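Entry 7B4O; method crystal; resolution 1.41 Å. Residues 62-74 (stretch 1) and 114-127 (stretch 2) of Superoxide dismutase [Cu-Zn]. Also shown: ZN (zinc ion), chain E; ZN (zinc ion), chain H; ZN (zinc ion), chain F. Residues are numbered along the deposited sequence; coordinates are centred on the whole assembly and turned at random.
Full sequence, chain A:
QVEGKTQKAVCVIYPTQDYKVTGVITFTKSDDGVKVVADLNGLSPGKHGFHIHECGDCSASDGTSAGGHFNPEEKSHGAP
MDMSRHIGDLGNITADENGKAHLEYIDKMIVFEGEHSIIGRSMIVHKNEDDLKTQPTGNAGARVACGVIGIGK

Stretch 1 (62-74) DGTSAGGHFNPEE
Stretch 2 114-127: GEHSIIGRSMIVHK

How do the two backbones run past each other? Stretch 1 is mostly loop: a short 3-10 segment spans Thr64 to Ala66, and a type I turn from Asn71 to Glu74 closes with Glu74 N to Asn71 O at 3.0 Å. Stretch 2 opens with a type I turn from Gly114 to Ser117, passes through a type II turn from Ile118 to Arg121, and extends as a strand from Ser122 to His126. The register is antiparallel, with nearest CA atoms 7.7 Å apart for Gly63 and Ile124, 6.3 Å for Ala66 and Ser122, 7.6 Å for Phe70 and Arg121, and 6.3 Å for Pro72 and His116. Gly63 (phi/psi 74/8), Gly67 (69/-159) and Gly120 (83/3) take positive phi, which favours glycine.

What fills the centre of the contact? Phe70, buried, points toward stretch 2 with chi1 t and chi2 50°, and loses 107 Å² to it, the largest share of any residue. Arg121 (chi1 m, chi2 m, chi3 t) lays its aliphatic chain over one ring face: CG sits 4.1 Å from the ring centroid, 4° off the normal, a CH-pi contact, while NE lies 3.3 Å from Phe70 CE1. The ring edge meets backbone carbonyls, with Phe70 CE2 3.4 Å from His116 O and Phe70 CZ 3.9 Å from Glu115 O. Phe70 CE2 also packs 4.2 Å from Ile118 CG2. A flat aromatic ring suits this place, offering a face to the Arg121 chain and an edge to the carbonyls of Glu115 and His116.

What closes the end near the turns? The one hydrogen bond between the stretches runs from His116 NE2 to Glu73 OE2, very short at 2.4 Å with an N-H...acceptor angle of 149°. His116 (chi1 m, chi2 -175°) and Glu73 (chi1 m, chi2 m, chi3 -46°) both leave CA sideways, yet their ends converge, the carboxylate meeting the imidazole edge. Pro72, C-gamma endo, points toward stretch 2 and sets CG 3.7 Å from His116 CD2.

How does the strand meet the 3-10 segment? Ser122 (chi1 p) and Ile124 (chi1 m, chi2 m) point toward stretch 1, while the intervening Met123 points away. The small side chain of Ala66 fits closely here, its CB 3.4 Å from Ser122 OG and 3.7 Å from Ile124 CD1. His69 (chi1 m, chi2 -169°) and His126 (chi1 m, chi2 -85°) approach with NE2 atoms 4.4 Å apart, but serve different zinc ions: His69 ND1 binds chain F zinc at 2.1 Å, His126 NE2 chain E zinc at 1.9 Å.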

# COMPACT_ATOMS: atom_id res chain seq x y z
N ASP A 62 -1.63 -15.49 4.74
CA ASP A 62 -1.67 -16.21 3.44
C ASP A 62 -2.16 -15.29 2.32
O ASP A 62 -2.50 -15.82 1.24
CB ASP A 62 -2.55 -17.46 3.56
CG ASP A 62 -3.98 -17.16 3.98
OD1 ASP A 62 -4.34 -15.96 4.07
OD2 ASP A 62 -4.73 -18.14 4.21
N GLY A 63 -2.28 -13.99 2.57
CA GLY A 63 -2.70 -12.99 1.56
C GLY A 63 -4.19 -13.04 1.23
O GLY A 63 -4.61 -12.32 0.33
N THR A 64 -4.99 -13.83 1.95
CA THR A 64 -6.43 -13.98 1.63
C THR A 64 -7.18 -12.68 1.93
O THR A 64 -8.25 -12.47 1.35
CB THR A 64 -7.04 -15.19 2.33
OG1 THR A 64 -6.82 -15.09 3.73
CG2 THR A 64 -6.49 -16.48 1.77
N SER A 65 -6.65 -11.82 2.80
CA SER A 65 -7.23 -10.49 3.13
C SER A 65 -7.34 -9.60 1.88
O SER A 65 -8.11 -8.63 1.92
CB SER A 65 -6.42 -9.84 4.20
OG SER A 65 -5.02 -9.85 3.88
N ALA A 66 -6.58 -9.89 0.82
CA ALA A 66 -6.59 -9.08 -0.42
C ALA A 66 -7.89 -9.33 -1.19
O ALA A 66 -8.18 -8.56 -2.14
CB ALA A 66 -5.37 -9.36 -1.25
N GLY A 67 -8.67 -10.34 -0.83
CA GLY A 67 -9.94 -10.66 -1.50
C GLY A 67 -9.72 -11.19 -2.90
O GLY A 67 -8.64 -11.73 -3.19
N GLY A 68 -10.75 -11.10 -3.74
CA GLY A 68 -10.73 -11.65 -5.11
C GLY A 68 -10.14 -10.67 -6.10
O GLY A 68 -9.55 -9.66 -5.67
N HIS A 69 -10.26 -10.96 -7.39
CA HIS A 69 -9.70 -10.11 -8.45
C HIS A 69 -10.40 -8.75 -8.45
O HIS A 69 -11.63 -8.70 -8.22
CB HIS A 69 -9.75 -10.81 -9.81
CG HIS A 69 -8.80 -11.94 -9.86
ND1 HIS A 69 -8.49 -12.61 -11.03
CD2 HIS A 69 -8.02 -12.47 -8.88
CE1 HIS A 69 -7.57 -13.52 -10.76
NE2 HIS A 69 -7.28 -13.47 -9.44
N PHE A 70 -9.65 -7.69 -8.69
CA PHE A 70 -10.24 -6.35 -8.86
C PHE A 70 -11.08 -6.39 -10.15
O PHE A 70 -10.53 -6.56 -11.26
CB PHE A 70 -9.17 -5.28 -8.87
CG PHE A 70 -9.70 -3.89 -9.02
CD1 PHE A 70 -10.74 -3.45 -8.21
CD2 PHE A 70 -9.17 -3.02 -9.95
CE1 PHE A 70 -11.23 -2.15 -8.32
CE2 PHE A 70 -9.68 -1.73 -10.08
CZ PHE A 70 -10.70 -1.30 -9.27
N ASN A 71 -12.40 -6.26 -9.98
CA ASN A 71 -13.36 -6.56 -11.06
C ASN A 71 -14.53 -5.58 -10.98
O ASN A 71 -15.69 -5.99 -10.89
CB ASN A 71 -13.81 -8.01 -10.97
CG ASN A 71 -14.69 -8.42 -12.14
OD1 ASN A 71 -14.62 -7.82 -13.22
ND2 ASN A 71 -15.46 -9.46 -11.92
N PRO A 72 -14.28 -4.26 -11.08
CA PRO A 72 -15.36 -3.28 -10.96
C PRO A 72 -16.37 -3.37 -12.11
O PRO A 72 -17.49 -2.93 -11.92
CB PRO A 72 -14.61 -1.95 -10.94
CG PRO A 72 -13.35 -2.22 -11.72
CD PRO A 72 -12.96 -3.64 -11.32
N GLU A 73 -15.98 -3.96 -13.26
CA GLU A 73 -16.90 -4.10 -14.43
C GLU A 73 -17.73 -5.38 -14.32
O GLU A 73 -18.61 -5.56 -15.15
CB GLU A 73 -16.11 -4.02 -15.73
CG GLU A 73 -15.59 -2.61 -16.00
CD GLU A 73 -16.69 -1.60 -16.33
OE1 GLU A 73 -17.56 -1.94 -17.15
OE2 GLU A 73 -16.70 -0.48 -15.75
N GLU A 74 -17.46 -6.25 -13.33
CA GLU A 74 -18.22 -7.51 -13.11
C GLU A 74 -18.13 -8.37 -14.37
O GLU A 74 -19.17 -8.87 -14.87
CB GLU A 74 -19.67 -7.22 -12.70
CG GLU A 74 -19.77 -6.47 -11.38
CD GLU A 74 -21.17 -6.05 -10.96
OE1 GLU A 74 -21.29 -5.28 -9.99
OE2 GLU A 74 -22.13 -6.49 -11.61
N GLY A 114 -11.18 7.50 -10.43
CA GLY A 114 -12.55 7.03 -10.66
C GLY A 114 -12.75 5.59 -10.21
O GLY A 114 -11.88 5.08 -9.47
N GLU A 115 -13.83 4.97 -10.68
CA GLU A 115 -14.34 3.64 -10.22
C GLU A 115 -13.33 2.52 -10.54
O GLU A 115 -13.27 1.56 -9.76
CB GLU A 115 -15.68 3.33 -10.88
CG GLU A 115 -16.80 4.25 -10.42
CD GLU A 115 -18.15 4.03 -11.08
OE1 GLU A 115 -18.32 2.99 -11.76
OE2 GLU A 115 -19.04 4.89 -10.91
N HIS A 116 -12.61 2.63 -11.66
CA HIS A 116 -11.62 1.62 -12.12
C HIS A 116 -10.25 1.88 -11.48
O HIS A 116 -9.31 1.15 -11.87
CB HIS A 116 -11.49 1.63 -13.65
CG HIS A 116 -12.68 1.12 -14.39
ND1 HIS A 116 -12.68 0.95 -15.77
CD2 HIS A 116 -13.89 0.72 -13.95
CE1 HIS A 116 -13.85 0.49 -16.15
NE2 HIS A 116 -14.61 0.34 -15.05
N SER A 117 -10.10 2.89 -10.62
CA SER A 117 -8.76 3.29 -10.10
C SER A 117 -8.14 2.09 -9.38
O SER A 117 -8.81 1.48 -8.55
CB SER A 117 -8.76 4.48 -9.18
OG SER A 117 -7.44 4.72 -8.70
N ILE A 118 -6.87 1.83 -9.66
CA ILE A 118 -6.10 0.74 -8.98
C ILE A 118 -5.47 1.27 -7.70
O ILE A 118 -4.88 0.45 -6.97
CB ILE A 118 -5.07 0.12 -9.93
CG1 ILE A 118 -3.96 1.11 -10.31
CG2 ILE A 118 -5.78 -0.47 -11.14
CD1 ILE A 118 -2.79 0.45 -10.97
N ILE A 119 -5.55 2.56 -7.42
CA ILE A 119 -4.91 3.12 -6.20
C ILE A 119 -5.60 2.53 -4.97
O ILE A 119 -6.83 2.58 -4.86
CB ILE A 119 -4.95 4.66 -6.19
CG1 ILE A 119 -4.25 5.27 -7.40
CG2 ILE A 119 -4.40 5.19 -4.89
CD1 ILE A 119 -2.82 4.89 -7.58
N GLY A 120 -4.80 2.00 -4.05
CA GLY A 120 -5.30 1.40 -2.79
C GLY A 120 -5.76 -0.03 -2.97
O GLY A 120 -6.24 -0.62 -1.99
N ARG A 121 -5.62 -0.59 -4.17
CA ARG A 121 -5.88 -2.03 -4.38
C ARG A 121 -4.57 -2.78 -4.08
O ARG A 121 -3.56 -2.13 -3.77
CB ARG A 121 -6.39 -2.28 -5.80
CG ARG A 121 -7.59 -1.43 -6.19
CD ARG A 121 -8.81 -1.71 -5.35
NE ARG A 121 -9.87 -0.76 -5.63
CZ ARG A 121 -11.11 -0.84 -5.17
NH1 ARG A 121 -11.48 -1.86 -4.41
NH2 ARG A 121 -11.99 0.10 -5.47
N SER A 122 -4.58 -4.09 -4.16
CA SER A 122 -3.39 -4.92 -3.89
C SER A 122 -2.86 -5.54 -5.18
O SER A 122 -3.62 -5.84 -6.09
CB SER A 122 -3.69 -5.98 -2.88
OG SER A 122 -4.84 -6.73 -3.26
N MET A 123 -1.56 -5.79 -5.19
CA MET A 123 -0.93 -6.75 -6.12
C MET A 123 -0.79 -8.06 -5.37
O MET A 123 -0.35 -8.05 -4.20
CB MET A 123 0.43 -6.27 -6.61
CG MET A 123 0.37 -5.11 -7.61
SD MET A 123 -0.52 -5.55 -9.12
CE MET A 123 0.32 -7.06 -9.60
N ILE A 124 -1.17 -9.15 -6.02
CA ILE A 124 -0.95 -10.53 -5.53
C ILE A 124 -0.14 -11.26 -6.59
O ILE A 124 -0.50 -11.22 -7.76
CB ILE A 124 -2.27 -11.25 -5.22
CG1 ILE A 124 -3.00 -10.63 -4.03
CG2 ILE A 124 -2.02 -12.73 -5.00
CD1 ILE A 124 -2.29 -10.83 -2.68
N VAL A 125 0.94 -11.91 -6.15
CA VAL A 125 1.69 -12.85 -7.01
C VAL A 125 1.33 -14.25 -6.52
O VAL A 125 1.27 -14.48 -5.31
CB VAL A 125 3.20 -12.57 -6.99
CG1 VAL A 125 3.95 -13.53 -7.90
CG2 VAL A 125 3.49 -11.13 -7.35
N HIS A 126 1.07 -15.14 -7.46
CA HIS A 126 0.60 -16.52 -7.17
C HIS A 126 1.73 -17.54 -7.31
O HIS A 126 2.73 -17.29 -7.99
CB HIS A 126 -0.58 -16.86 -8.07
CG HIS A 126 -1.84 -16.15 -7.71
ND1 HIS A 126 -2.70 -16.63 -6.74
CD2 HIS A 126 -2.41 -15.01 -8.19
CE1 HIS A 126 -3.74 -15.80 -6.64
NE2 HIS A 126 -3.59 -14.80 -7.52
N LYS A 127 1.53 -18.68 -6.67
CA LYS A 127 2.49 -19.81 -6.68
C LYS A 127 2.56 -20.40 -8.09
O LYS A 127 3.66 -20.72 -8.54
CB LYS A 127 2.07 -20.86 -5.66
CG LYS A 127 2.99 -22.06 -5.59
CD LYS A 127 2.59 -23.10 -4.59
CE LYS A 127 3.38 -24.39 -4.74
NZ LYS A 127 4.80 -24.14 -5.08
ZN ZN E . -4.97 -13.56 -8.11
ZN ZN H . -18.09 1.06 -11.18
ZN ZN F . -9.19 -12.26 -12.94